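Local coordinates for rieske iron-sulfur protein soxF (Sulfolobus acidocaldarius, PDB 1JM1) that carries a Rieske-type [2Fe-2S] cluster and probably transfers electrons in the respiratory chain of this archaeon, at residues C30-F34 with F45-A51; Q56-I60 with N84-F90; N62-Y68 with T167-Y171; L7-P11 with P181-L185. The contacts are given in a common frame with arbitrary orientation. Where two conformers were deposited one is given. Residue numbers count along the deposited sequence, not the author numbering.

Contact 1 (C30-F34 with F45-A51); sequences CAVYF and FLVDLQA
On one face of an antiparallel pairing, V32 and F34 of the first strand meet F45 and V47 of the second. F45 CB lies over the F34 ring, 4.2 Å from its centroid and 28° off the normal, a CH-pi contact. V32 CG1 also reaches F45 CB, at 3.9 Å, and V32 CG2 approaches V47 CG2 at 4.3 Å. With chi1 m, the F34 ring swings closer to the partner strand, whereas F45, with chi1 p, leads its ring away. Y33 and L46 share the other face, their CB atoms 4.1 Å apart. Strands 32-34 and 45-48 run at 164° with axes 4.3 Å apart. V32-V47 and F34-F45 are non-hydrogen-bonded pairs flanking the hydrogen-bonded pair Y33-L46, in which Y33 N donates to L46 O (2.9 Å) and L46 N to Y33 O (2.8 Å). These are the arms of the beta hairpin 32-36/43-48, whose second strand also pairs with strand 87-91. A31 O accepts from D48 N at 3.1 Å, and A31 CB touches A51 CB at 3.9 Å. D48 is the N-cap of helix 49-53: its OD1 accepts from A51 N (3.0 Å) and weakly from Q50 N (2.9 Å), and is also hydrogen-bonded to T86 OG1. Main-chain bonds thus fix the register, apolar contacts lie mainly on the face of V32, F34, F45 and V47, and the D48 carboxylate caps the following helix.

Contact 2 (Q56-I60 with N84-F90); sequences QITEI and NGTIFAF
This is a packing contact without direct hydrogen bonds, in which the segment entering strand 59-61 lies across the start of strand 87-91, the edge strand of the three-stranded antiparallel sheet within this Rieske protein. Strand 59-61 belongs to a separate two-stranded antiparallel sheet with strand 77-79, so the contact brings two sheets together. F88 (chi1 m) points toward the 56-60 segment and has the backbone of I57, T58 and E59 along its ring edge: F88 CE1 is 3.4 Å from I57 O, and F88 CZ is 3.7 Å from T58 C. I60 (chi1 p, chi2 t) sends CD1 to F88 CD2 (3.7 Å) and to F90 CZ (4.0 Å), while I57 CG2 lies 4.3 Å from F88 CE1. The nearest CA pair is T58-T86, 4.9 Å apart. Here the backbones meet through two CA-H...O contacts: T58 CA to G85 O at 3.1 Å and T86 CA to I57 O at 3.5 Å. I57 O, buried by the contact, has no hydrogen-bonding partner in the model. G85 adopts a positive phi (73/21), which favours glycine, and a CB there would stand 3.5 Å from T58 CG2. T86 OG1 is hydrogen-bonded to OD1 of D48, the N-cap of the helix that begins at L49. One water bridges the segments, donating to Q56 OE1 at 3.2 Å and to N84 O at 3.1 Å.

Contact 3 (N62-Y68 with T167-Y171); sequences NPYYGKY and TNAPY
N62 (chi1 t) opens a type I turn to Y65 (Y65 N to N62 O, 3.2 Å) and, through OD1, an Asx turn, accepting from Y64 N at 3.0 Å. The same OD1 takes the one direct hydrogen bond between the segments, from N168 ND2 at 2.8 Å, while N62 ND2 donates to a water (2.9 Å) that in turn donates to N168 O (2.8 Å). P63 follows, its CD 4.1 Å from N168 ND2. Y64, chi1 m, presents one ring face to A169: A169 CB sits 3.5 Å from the ring centroid, 11° off the normal, a close CH-pi contact, and N168 ND2 lies at the ring edge, 3.5 Å from CD1 of Y64. Y64 OH is hydrogen-bonded to P147 O and R146 NH1. The loop between strands 59-61 and 77-79 is laid against the one leaving strand 161-167, with the CA atoms of Y64 and N168 6.5 Å apart, and the Y64 side chain is about 13 Å from the [2Fe-2S] cluster. A type II turn from Y64 to K67 (K67 N to Y64 O, 2.8 Å), with G66 at positive phi, then brings the chain round to Y68. Its side chain, chi1 m, extends along the facing loop: Y68 CD1 to N168 O 3.5 Å, CE1 of Y68 to A169 CB 3.8 Å, and Y68 OH to P170 CD 3.2 Å.

Contact 4 (L7-P11 with P181-L185); sequences LAGFP and PQDNL
F10 reaches with its ring across a short 3-10 segment, residues 181-185, meeting four of its five residues. F10 CZ is 3.2 Å from P181 O, F10 CE1 lies 4.1 Å from P181 CB and 3.9 Å from Q182 N, F10 CE2 is 4.3 Å from N184 CB, and F10 CD2 is 4.4 Å from L185 CD2. Its chi1 of -83° carries the ring nearer the 3-10 turns although CA-to-CB runs sideways; the nearest CA pair is F10-Q182 at 6.9 Å. F10 closes a type I' turn that starts at L7, held by F10 N to L7 O at 3.0 Å, with A8 (52/44) and G9 (96/-9) at its central positions. G9 is required by its backbone angles, since a CB would be jammed against the preceding carbonyl O. In the 3-10 segment, N184 N bonds P181 O and L185 N bonds Q182 O, both at 2.9 Å. Q182 (chi1 m, chi2 p) curls toward the turn, and its NE2 donates to A8 O at 2.9 Å, nearly linear at 173°. L185 CD1 is 3.7 Å from G9 O and L185 CD2 is 3.7 Å from P11 CD. The contact joins the N-terminal loop before strand 13-17 to the long loop after strand 161-167, away from the cluster and the other known sites. One side-chain-to-backbone hydrogen bond is thus joined to apolar contacts of F10, P11 and L185.

How the contacts relate
From the N terminus, residues 7-11 open the longest loop, closed only when contact 4 meets 181-185; the other three contacts are nested inside it. Contact 1 closes first, as a hairpin with ten residues between its segments. Contact 2 follows in series and reaches the same sheet, where F88 O and F90 O bond V47 N and F45 N respectively. Contact 3 crosses contact 2: 62-68 starts between the segments of contact 2, and 167-171 comes after them. N184 then links contacts 3 and 4 by hydrogen bonds with Y171 N and A169 O. Together they connect the three-stranded sheet, the 59-61/77-79 sheet, the loops beyond strand 161-167 and the N-terminal loop before strand 13-17.

Contact 1 (C30-F34 with F45-A51)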
loop_
_atom_site.group_PDB
_atom_site.type_symbol
_atom_site.label_atom_id
_atom_site.label_comp_id
_atom_site.label_asym_id
_atom_site.label_seq_id
_atom_site.Cartn_x
_atom_site.Cartn_y
_atom_site.Cartn_z
ATOM N N CYS A 30 -14.842 -2.109 6.929
ATOM C CA CYS A 30 -13.878 -2.057 5.824
ATOM C C CYS A 30 -12.565 -1.458 6.310
ATOM O O CYS A 30 -12.542 -0.325 6.708
ATOM C CB CYS A 30 -14.488 -1.261 4.689
ATOM S SG CYS A 30 -13.422 -1.160 3.261
ATOM N N ALA A 31 -11.478 -2.298 6.291
ATOM C CA ALA A 31 -10.166 -1.888 6.812
ATOM C C ALA A 31 -9.232 -1.390 5.769
ATOM O O ALA A 31 -8.023 -1.214 6.065
ATOM C CB ALA A 31 -9.530 -3.083 7.529
ATOM N N VAL A 32 -9.706 -1.144 4.542
ATOM C CA VAL A 32 -8.899 -0.683 3.410
ATOM C C VAL A 32 -9.426 0.670 2.988
ATOM O O VAL A 32 -10.638 0.885 2.920
ATOM C CB VAL A 32 -9.071 -1.723 2.220
ATOM C CG1 VAL A 32 -8.413 -1.321 1.010
ATOM C CG2 VAL A 32 -8.517 -3.099 2.721
ATOM N N TYR A 33 -8.503 1.614 2.661
ATOM C CA TYR A 33 -8.867 2.979 2.354
ATOM C C TYR A 33 -8.036 3.429 1.176
ATOM O O TYR A 33 -6.805 3.591 1.288
ATOM C CB TYR A 33 -8.658 3.869 3.563
ATOM C CG TYR A 33 -9.201 5.233 3.534
ATOM C CD1 TYR A 33 -10.442 5.534 4.090
ATOM C CD2 TYR A 33 -8.511 6.285 2.890
ATOM C CE1 TYR A 33 -10.970 6.809 4.056
ATOM C CE2 TYR A 33 -9.055 7.568 2.894
ATOM C CZ TYR A 33 -10.282 7.780 3.471
ATOM O OH TYR A 33 -10.816 9.083 3.540
ATOM N N PHE A 34 -8.659 3.647 0.019
ATOM C CA PHE A 34 -7.943 3.944 -1.210
ATOM C C PHE A 34 -7.615 5.411 -1.325
ATOM O O PHE A 34 -8.374 6.267 -0.841
ATOM C CB PHE A 34 -8.741 3.500 -2.443
ATOM C CG PHE A 34 -8.808 1.981 -2.558
ATOM C CD1 PHE A 34 -9.879 1.307 -1.999
ATOM C CD2 PHE A 34 -7.810 1.292 -3.204
ATOM C CE1 PHE A 34 -9.917 -0.079 -2.122
ATOM C CE2 PHE A 34 -7.851 -0.101 -3.321
ATOM C CZ PHE A 34 -8.907 -0.783 -2.786
ATOM N N PHE A 45 -3.483 1.961 -1.315
ATOM C CA PHE A 45 -4.445 1.787 -0.230
ATOM C C PHE A 45 -3.745 1.800 1.097
ATOM O O PHE A 45 -2.660 1.233 1.255
ATOM C CB PHE A 45 -5.291 0.517 -0.423
ATOM C CG PHE A 45 -4.529 -0.777 -0.393
ATOM C CD1 PHE A 45 -4.404 -1.509 0.756
ATOM C CD2 PHE A 45 -3.897 -1.251 -1.533
ATOM C CE1 PHE A 45 -3.659 -2.655 0.789
ATOM C CE2 PHE A 45 -3.129 -2.407 -1.495
ATOM C CZ PHE A 45 -3.021 -3.121 -0.348
ATOM N N LEU A 46 -4.424 2.378 2.081
ATOM C CA LEU A 46 -4.146 2.167 3.487
ATOM C C LEU A 46 -4.820 0.906 3.919
ATOM O O LEU A 46 -5.905 0.579 3.449
ATOM C CB LEU A 46 -4.730 3.297 4.421
ATOM C CG LEU A 46 -4.448 4.705 4.252
ATOM C CD1 LEU A 46 -5.147 5.569 5.340
ATOM C CD2 LEU A 46 -2.954 5.000 4.395
ATOM N N VAL A 47 -4.203 0.214 4.876
ATOM C CA VAL A 47 -4.836 -0.952 5.503
ATOM C C VAL A 47 -4.478 -0.955 6.967
ATOM O O VAL A 47 -3.304 -0.762 7.334
ATOM C CB VAL A 47 -4.447 -2.251 4.810
ATOM C CG1 VAL A 47 -2.938 -2.517 4.765
ATOM C CG2 VAL A 47 -5.207 -3.451 5.423
ATOM N N ASP A 48 -5.485 -1.165 7.815
ATOM C CA ASP A 48 -5.260 -1.407 9.237
ATOM C C ASP A 48 -5.092 -2.888 9.382
ATOM O O ASP A 48 -6.058 -3.674 9.307
ATOM C CB ASP A 48 -6.358 -0.851 10.100
ATOM C CG ASP A 48 -6.060 -1.066 11.582
ATOM O OD1 ASP A 48 -5.461 -2.045 11.975
ATOM O OD2 ASP A 48 -6.599 -0.256 12.396
ATOM N N LEU A 49 -3.818 -3.351 9.547
ATOM C CA LEU A 49 -3.556 -4.770 9.561
ATOM C C LEU A 49 -4.113 -5.449 10.787
ATOM O O LEU A 49 -4.375 -6.687 10.712
ATOM C CB LEU A 49 -2.096 -5.095 9.368
ATOM C CG LEU A 49 -1.521 -4.845 7.958
ATOM C CD1 LEU A 49 -0.047 -5.177 7.896
ATOM C CD2 LEU A 49 -2.227 -5.679 6.884
ATOM N N GLN A 50 -4.320 -4.762 11.887
ATOM C CA GLN A 50 -4.958 -5.386 13.062
ATOM C C GLN A 50 -6.440 -5.556 12.833
ATOM O O GLN A 50 -6.999 -6.612 13.157
ATOM C CB GLN A 50 -4.625 -4.534 14.306
ATOM C CG GLN A 50 -5.309 -5.103 15.572
ATOM C CD GLN A 50 -4.809 -4.337 16.817
ATOM O OE1 GLN A 50 -4.485 -5.044 17.723
ATOM N NE2 GLN A 50 -4.906 -3.070 16.862
ATOM N N ALA A 51 -7.130 -4.536 12.285
ATOM C CA ALA A 51 -8.518 -4.733 11.962
ATOM C C ALA A 51 -8.703 -5.868 10.963
ATOM O O ALA A 51 -9.634 -6.673 11.072
ATOM C CB ALA A 51 -9.118 -3.414 11.437
#

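Contact 2 (Q56-I60 with N84-F90)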
loop_
_atom_site.group_PDB
_atom_site.type_symbol
_atom_site.label_atom_id
_atom_site.label_comp_id
_atom_site.label_asym_id
_atom_site.label_seq_id
_atom_site.Cartn_x
_atom_site.Cartn_y
_atom_site.Cartn_z
ATOM N N GLN A 56 -1.944 -7.940 16.309
ATOM C CA GLN A 56 -1.358 -6.612 16.537
ATOM C C GLN A 56 -0.118 -6.448 15.735
ATOM O O GLN A 56 1.014 -6.516 16.278
ATOM C CB GLN A 56 -1.089 -6.504 18.061
ATOM C CG GLN A 56 -0.828 -5.064 18.519
ATOM C CD GLN A 56 -0.397 -4.797 19.944
ATOM O OE1 GLN A 56 -0.820 -3.800 20.555
ATOM N NE2 GLN A 56 0.384 -5.694 20.551
ATOM N N ILE A 57 -0.182 -6.200 14.504
ATOM C CA ILE A 57 0.950 -6.017 13.586
ATOM C C ILE A 57 1.324 -4.552 13.583
ATOM O O ILE A 57 0.544 -3.709 13.089
ATOM C CB ILE A 57 0.616 -6.561 12.184
ATOM C CG1 ILE A 57 0.290 -8.091 12.228
ATOM C CG2 ILE A 57 1.761 -6.289 11.237
ATOM C CD1 ILE A 57 -0.574 -8.446 11.026
ATOM N N THR A 58 2.495 -4.238 14.101
ATOM C CA THR A 58 2.929 -2.860 14.279
ATOM C C THR A 58 4.202 -2.539 13.513
ATOM O O THR A 58 4.595 -1.369 13.485
ATOM C CB THR A 58 3.112 -2.464 15.739
ATOM O OG1 THR A 58 4.105 -3.278 16.323
ATOM C CG2 THR A 58 1.813 -2.651 16.546
ATOM N N GLU A 59 4.852 -3.498 12.882
ATOM C CA GLU A 59 6.099 -3.245 12.152
ATOM C C GLU A 59 6.263 -4.404 11.159
ATOM O O GLU A 59 6.047 -5.553 11.529
ATOM C CB GLU A 59 7.244 -3.176 13.147
ATOM C CG GLU A 59 8.582 -2.818 12.525
ATOM C CD GLU A 59 9.659 -2.626 13.595
ATOM O OE1 GLU A 59 9.523 -3.049 14.759
ATOM O OE2 GLU A 59 10.678 -1.986 13.282
ATOM N N ILE A 60 6.650 -4.053 9.944
ATOM C CA ILE A 60 6.858 -5.041 8.877
ATOM C C ILE A 60 8.231 -4.714 8.263
ATOM O O ILE A 60 8.720 -3.579 8.320
ATOM C CB ILE A 60 5.753 -5.079 7.873
ATOM C CG1 ILE A 60 5.675 -3.809 7.028
ATOM C CG2 ILE A 60 4.406 -5.358 8.521
ATOM C CD1 ILE A 60 4.534 -3.711 6.059
ATOM N N ASN A 84 -2.736 3.080 17.407
ATOM C CA ASN A 84 -2.571 1.653 17.613
ATOM C C ASN A 84 -1.305 1.125 16.964
ATOM O O ASN A 84 -0.932 -0.021 17.196
ATOM C CB ASN A 84 -3.756 0.866 17.027
ATOM C CG ASN A 84 -5.068 1.303 17.655
ATOM O OD1 ASN A 84 -5.145 1.259 18.897
ATOM N ND2 ASN A 84 -5.978 1.808 16.857
ATOM N N GLY A 85 -0.644 1.909 16.124
ATOM C CA GLY A 85 0.560 1.474 15.427
ATOM C C GLY A 85 0.313 0.474 14.298
ATOM O O GLY A 85 1.285 -0.201 13.941
ATOM N N THR A 86 -0.882 0.389 13.756
ATOM C CA THR A 86 -1.241 -0.749 12.906
ATOM C C THR A 86 -1.621 -0.366 11.484
ATOM O O THR A 86 -2.076 -1.241 10.748
ATOM C CB THR A 86 -2.378 -1.539 13.571
ATOM O OG1 THR A 86 -3.456 -0.634 13.811
ATOM C CG2 THR A 86 -1.905 -2.197 14.874
ATOM N N ILE A 87 -1.461 0.894 11.085
ATOM C CA ILE A 87 -1.852 1.329 9.744
ATOM C C ILE A 87 -0.647 1.382 8.824
ATOM O O ILE A 87 0.373 2.033 9.147
ATOM C CB ILE A 87 -2.576 2.675 9.793
ATOM C CG1 ILE A 87 -3.886 2.524 10.578
ATOM C CG2 ILE A 87 -2.821 3.177 8.377
ATOM C CD1 ILE A 87 -4.542 3.774 10.934
ATOM N N PHE A 88 -0.777 0.723 7.687
ATOM C CA PHE A 88 0.236 0.592 6.651
ATOM C C PHE A 88 -0.390 1.000 5.319
ATOM O O PHE A 88 -1.616 1.180 5.221
ATOM C CB PHE A 88 0.745 -0.867 6.575
ATOM C CG PHE A 88 1.381 -1.312 7.866
ATOM C CD1 PHE A 88 0.621 -1.825 8.898
ATOM C CD2 PHE A 88 2.741 -1.188 8.038
ATOM C CE1 PHE A 88 1.205 -2.236 10.081
ATOM C CE2 PHE A 88 3.357 -1.584 9.212
ATOM C CZ PHE A 88 2.567 -2.127 10.211
ATOM N N ALA A 89 0.419 1.089 4.282
ATOM C CA ALA A 89 -0.084 1.403 2.957
ATOM C C ALA A 89 0.793 0.787 1.888
ATOM O O ALA A 89 2.002 0.636 2.047
ATOM C CB ALA A 89 -0.157 2.916 2.765
ATOM N N PHE A 90 0.153 0.476 0.751
ATOM C CA PHE A 90 0.806 -0.188 -0.374
ATOM C C PHE A 90 0.326 0.442 -1.663
ATOM O O PHE A 90 -0.790 0.948 -1.791
ATOM C CB PHE A 90 0.469 -1.679 -0.383
ATOM C CG PHE A 90 0.966 -2.443 0.825
ATOM C CD1 PHE A 90 0.219 -2.500 1.981
ATOM C CD2 PHE A 90 2.214 -3.077 0.778
ATOM C CE1 PHE A 90 0.706 -3.143 3.097
ATOM C CE2 PHE A 90 2.683 -3.757 1.889
ATOM C CZ PHE A 90 1.943 -3.785 3.023
HETATM O O HOH W 1 -2.666 -2.035 18.699
#

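Contact 3 (N62-Y68 with T167-Y171)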
loop_
_atom_site.group_PDB
_atom_site.type_symbol
_atom_site.label_atom_id
_atom_site.label_comp_id
_atom_site.label_asym_id
_atom_site.label_seq_id
_atom_site.Cartn_x
_atom_site.Cartn_y
_atom_site.Cartn_z
ATOM N N ASN A 62 11.181 -3.862 5.439
ATOM C CA ASN A 62 11.334 -3.288 4.141
ATOM C C ASN A 62 12.148 -4.234 3.286
ATOM O O ASN A 62 13.394 -4.251 3.398
ATOM C CB ASN A 62 12.038 -1.922 4.159
ATOM C CG ASN A 62 12.282 -1.429 2.766
ATOM O OD1 ASN A 62 11.633 -1.904 1.803
ATOM N ND2 ASN A 62 13.179 -0.494 2.588
ATOM N N PRO A 63 11.540 -5.032 2.394
ATOM C CA PRO A 63 12.329 -6.005 1.612
ATOM C C PRO A 63 13.257 -5.369 0.602
ATOM O O PRO A 63 14.123 -6.058 0.056
ATOM C CB PRO A 63 11.245 -6.847 0.918
ATOM C CG PRO A 63 10.116 -5.928 0.791
ATOM C CD PRO A 63 10.096 -5.068 2.050
ATOM N N TYR A 64 13.095 -4.078 0.325
ATOM C CA TYR A 64 13.929 -3.347 -0.626
ATOM C C TYR A 64 15.132 -2.656 0.043
ATOM O O TYR A 64 15.841 -1.936 -0.662
ATOM C CB TYR A 64 13.093 -2.368 -1.409
ATOM C CG TYR A 64 12.146 -2.956 -2.392
ATOM C CD1 TYR A 64 10.784 -3.091 -2.127
ATOM C CD2 TYR A 64 12.580 -3.332 -3.648
ATOM C CE1 TYR A 64 9.922 -3.603 -3.085
ATOM C CE2 TYR A 64 11.722 -3.789 -4.623
ATOM C CZ TYR A 64 10.376 -3.926 -4.341
ATOM O OH TYR A 64 9.560 -4.342 -5.357
ATOM N N TYR A 65 15.400 -2.919 1.322
ATOM C CA TYR A 65 16.587 -2.295 1.954
ATOM C C TYR A 65 17.819 -2.556 1.110
ATOM O O TYR A 65 18.095 -3.694 0.708
ATOM C CB TYR A 65 16.747 -2.900 3.346
ATOM C CG TYR A 65 18.017 -2.411 4.032
ATOM C CD1 TYR A 65 18.058 -1.232 4.680
ATOM C CD2 TYR A 65 19.209 -3.102 3.985
ATOM C CE1 TYR A 65 19.207 -0.767 5.321
ATOM C CE2 TYR A 65 20.348 -2.666 4.642
ATOM C CZ TYR A 65 20.307 -1.495 5.316
ATOM O OH TYR A 65 21.483 -1.082 5.966
ATOM N N GLY A 66 18.570 -1.496 0.849
ATOM C CA GLY A 66 19.792 -1.569 0.092
ATOM C C GLY A 66 19.635 -1.738 -1.401
ATOM O O GLY A 66 20.614 -1.807 -2.130
ATOM N N LYS A 67 18.381 -1.789 -1.927
ATOM C CA LYS A 67 18.173 -1.938 -3.353
ATOM C C LYS A 67 18.137 -0.628 -4.093
ATOM O O LYS A 67 18.236 -0.603 -5.327
ATOM C CB LYS A 67 16.904 -2.741 -3.632
ATOM C CG LYS A 67 16.940 -4.174 -3.041
ATOM C CD LYS A 67 18.040 -5.037 -3.684
ATOM C CE LYS A 67 17.533 -6.491 -3.693
ATOM N N TYR A 68 17.926 0.475 -3.375
ATOM C CA TYR A 68 17.856 1.805 -3.922
ATOM C C TYR A 68 18.721 2.729 -3.071
ATOM O O TYR A 68 19.070 2.389 -1.937
ATOM C CB TYR A 68 16.396 2.352 -3.938
ATOM C CG TYR A 68 15.516 1.394 -4.766
ATOM C CD1 TYR A 68 14.605 0.571 -4.153
ATOM C CD2 TYR A 68 15.680 1.288 -6.110
ATOM C CE1 TYR A 68 13.833 -0.333 -4.880
ATOM C CE2 TYR A 68 14.962 0.377 -6.865
ATOM C CZ TYR A 68 14.053 -0.440 -6.240
ATOM O OH TYR A 68 13.322 -1.369 -6.920
ATOM N N THR A 167 7.862 6.186 -0.918
ATOM C CA THR A 167 7.683 4.766 -1.183
ATOM C C THR A 167 9.011 4.078 -1.002
ATOM O O THR A 167 10.063 4.713 -1.089
ATOM C CB THR A 167 7.095 4.458 -2.575
ATOM O OG1 THR A 167 8.054 4.760 -3.590
ATOM C CG2 THR A 167 5.826 5.253 -2.835
ATOM N N ASN A 168 8.984 2.766 -0.783
ATOM C CA ASN A 168 10.219 2.010 -0.644
ATOM C C ASN A 168 10.771 1.524 -1.967
ATOM O O ASN A 168 11.894 0.998 -2.014
ATOM C CB ASN A 168 10.086 0.832 0.314
ATOM C CG ASN A 168 9.148 -0.261 -0.178
ATOM O OD1 ASN A 168 8.378 -0.034 -1.137
ATOM N ND2 ASN A 168 9.169 -1.404 0.478
ATOM N N ALA A 169 10.032 1.698 -3.075
ATOM C CA ALA A 169 10.378 1.130 -4.372
ATOM C C ALA A 169 9.603 1.826 -5.426
ATOM O O ALA A 169 8.503 2.396 -5.166
ATOM C CB ALA A 169 10.036 -0.350 -4.364
ATOM N N PRO A 170 10.047 1.757 -6.675
ATOM C CA PRO A 170 9.225 2.217 -7.812
ATOM C C PRO A 170 8.007 1.329 -7.986
ATOM O O PRO A 170 8.047 0.105 -7.784
ATOM C CB PRO A 170 10.176 2.035 -9.017
ATOM C CG PRO A 170 11.111 0.923 -8.580
ATOM C CD PRO A 170 11.334 1.176 -7.121
ATOM N N TYR A 171 6.930 1.949 -8.427
ATOM C CA TYR A 171 5.735 1.233 -8.868
ATOM C C TYR A 171 6.028 0.498 -10.181
ATOM O O TYR A 171 7.095 0.662 -10.805
ATOM C CB TYR A 171 4.604 2.237 -9.069
ATOM C CG TYR A 171 4.178 3.013 -7.845
ATOM C CD1 TYR A 171 3.588 4.255 -7.997
ATOM C CD2 TYR A 171 4.322 2.541 -6.549
ATOM C CE1 TYR A 171 3.163 4.988 -6.924
ATOM C CE2 TYR A 171 3.891 3.287 -5.453
ATOM C CZ TYR A 171 3.314 4.510 -5.637
ATOM O OH TYR A 171 2.909 5.206 -4.532
HETATM O O HOH W 2 13.714 0.870 0.114
#

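Contact 4 (L7-P11 with P181-L185)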
loop_
_atom_site.group_PDB
_atom_site.type_symbol
_atom_site.label_atom_id
_atom_site.label_comp_id
_atom_site.label_asym_id
_atom_site.label_seq_id
_atom_site.Cartn_x
_atom_site.Cartn_y
_atom_site.Cartn_z
ATOM N N LEU A 7 9.664 12.495 2.226
ATOM C CA LEU A 7 11.005 11.960 2.292
ATOM C C LEU A 7 11.652 11.968 0.930
ATOM O O LEU A 7 11.066 11.605 -0.071
ATOM C CB LEU A 7 10.961 10.533 2.777
ATOM C CG LEU A 7 10.377 10.243 4.162
ATOM C CD1 LEU A 7 10.198 8.747 4.375
ATOM C CD2 LEU A 7 11.271 10.988 5.189
ATOM N N ALA A 8 12.931 12.404 0.934
ATOM C CA ALA A 8 13.830 12.201 -0.202
ATOM C C ALA A 8 13.186 12.705 -1.500
ATOM O O ALA A 8 13.316 12.081 -2.544
ATOM C CB ALA A 8 14.303 10.809 -0.316
ATOM N N GLY A 9 12.558 13.871 -1.468
ATOM C CA GLY A 9 12.052 14.539 -2.646
ATOM C C GLY A 9 10.551 14.282 -2.957
ATOM O O GLY A 9 10.026 14.913 -3.866
ATOM N N PHE A 10 9.930 13.364 -2.248
ATOM C CA PHE A 10 8.521 13.103 -2.382
ATOM C C PHE A 10 7.701 14.200 -1.752
ATOM O O PHE A 10 8.177 14.879 -0.824
ATOM C CB PHE A 10 8.130 11.808 -1.729
ATOM C CG PHE A 10 8.339 10.554 -2.557
ATOM C CD1 PHE A 10 9.558 9.959 -2.714
ATOM C CD2 PHE A 10 7.245 9.956 -3.169
ATOM C CE1 PHE A 10 9.717 8.818 -3.417
ATOM C CE2 PHE A 10 7.418 8.760 -3.874
ATOM C CZ PHE A 10 8.650 8.192 -3.996
ATOM N N PRO A 11 6.448 14.368 -2.162
ATOM C CA PRO A 11 5.506 15.274 -1.467
ATOM C C PRO A 11 5.027 14.657 -0.188
ATOM O O PRO A 11 5.035 13.433 0.014
ATOM C CB PRO A 11 4.381 15.410 -2.468
ATOM C CG PRO A 11 4.400 14.150 -3.284
ATOM C CD PRO A 11 5.802 13.683 -3.305
ATOM N N PRO A 181 12.624 4.832 -6.344
ATOM C CA PRO A 181 11.331 5.266 -5.791
ATOM C C PRO A 181 10.851 6.597 -6.378
ATOM O O PRO A 181 9.687 6.759 -6.689
ATOM C CB PRO A 181 11.645 5.353 -4.293
ATOM C CG PRO A 181 12.739 4.315 -4.095
ATOM C CD PRO A 181 13.599 4.475 -5.313
ATOM N N GLN A 182 11.785 7.555 -6.532
ATOM C CA GLN A 182 11.421 8.888 -7.012
ATOM C C GLN A 182 10.934 8.902 -8.433
ATOM O O GLN A 182 10.242 9.853 -8.830
ATOM C CB GLN A 182 12.611 9.863 -6.840
ATOM C CG GLN A 182 12.932 10.198 -5.370
ATOM C CD GLN A 182 13.871 9.187 -4.718
ATOM O OE1 GLN A 182 14.235 8.163 -5.257
ATOM N NE2 GLN A 182 14.296 9.552 -3.504
ATOM N N ASP A 183 11.183 7.836 -9.212
ATOM C CA ASP A 183 10.557 7.715 -10.529
ATOM C C ASP A 183 9.039 7.574 -10.428
ATOM O O ASP A 183 8.364 7.671 -11.458
ATOM C CB ASP A 183 11.202 6.612 -11.325
ATOM C CG ASP A 183 12.584 6.963 -11.836
ATOM O OD1 ASP A 183 12.949 8.185 -11.838
ATOM O OD2 ASP A 183 13.261 6.001 -12.227
ATOM N N ASN A 184 8.492 7.356 -9.257
ATOM C CA ASN A 184 7.042 7.418 -9.070
ATOM C C ASN A 184 6.509 8.830 -9.279
ATOM O O ASN A 184 5.301 8.989 -9.485
ATOM C CB ASN A 184 6.652 6.877 -7.718
ATOM C CG ASN A 184 6.903 5.403 -7.621
ATOM O OD1 ASN A 184 6.938 4.715 -8.643
ATOM N ND2 ASN A 184 7.027 4.876 -6.401
ATOM N N LEU A 185 7.374 9.818 -9.269
ATOM C CA LEU A 185 6.972 11.204 -9.563
ATOM C C LEU A 185 6.861 11.471 -11.037
ATOM O O LEU A 185 6.434 12.570 -11.417
ATOM C CB LEU A 185 7.974 12.174 -8.896
ATOM C CG LEU A 185 8.048 12.053 -7.356
ATOM C CD1 LEU A 185 9.295 12.776 -6.851
ATOM C CD2 LEU A 185 6.793 12.593 -6.713
#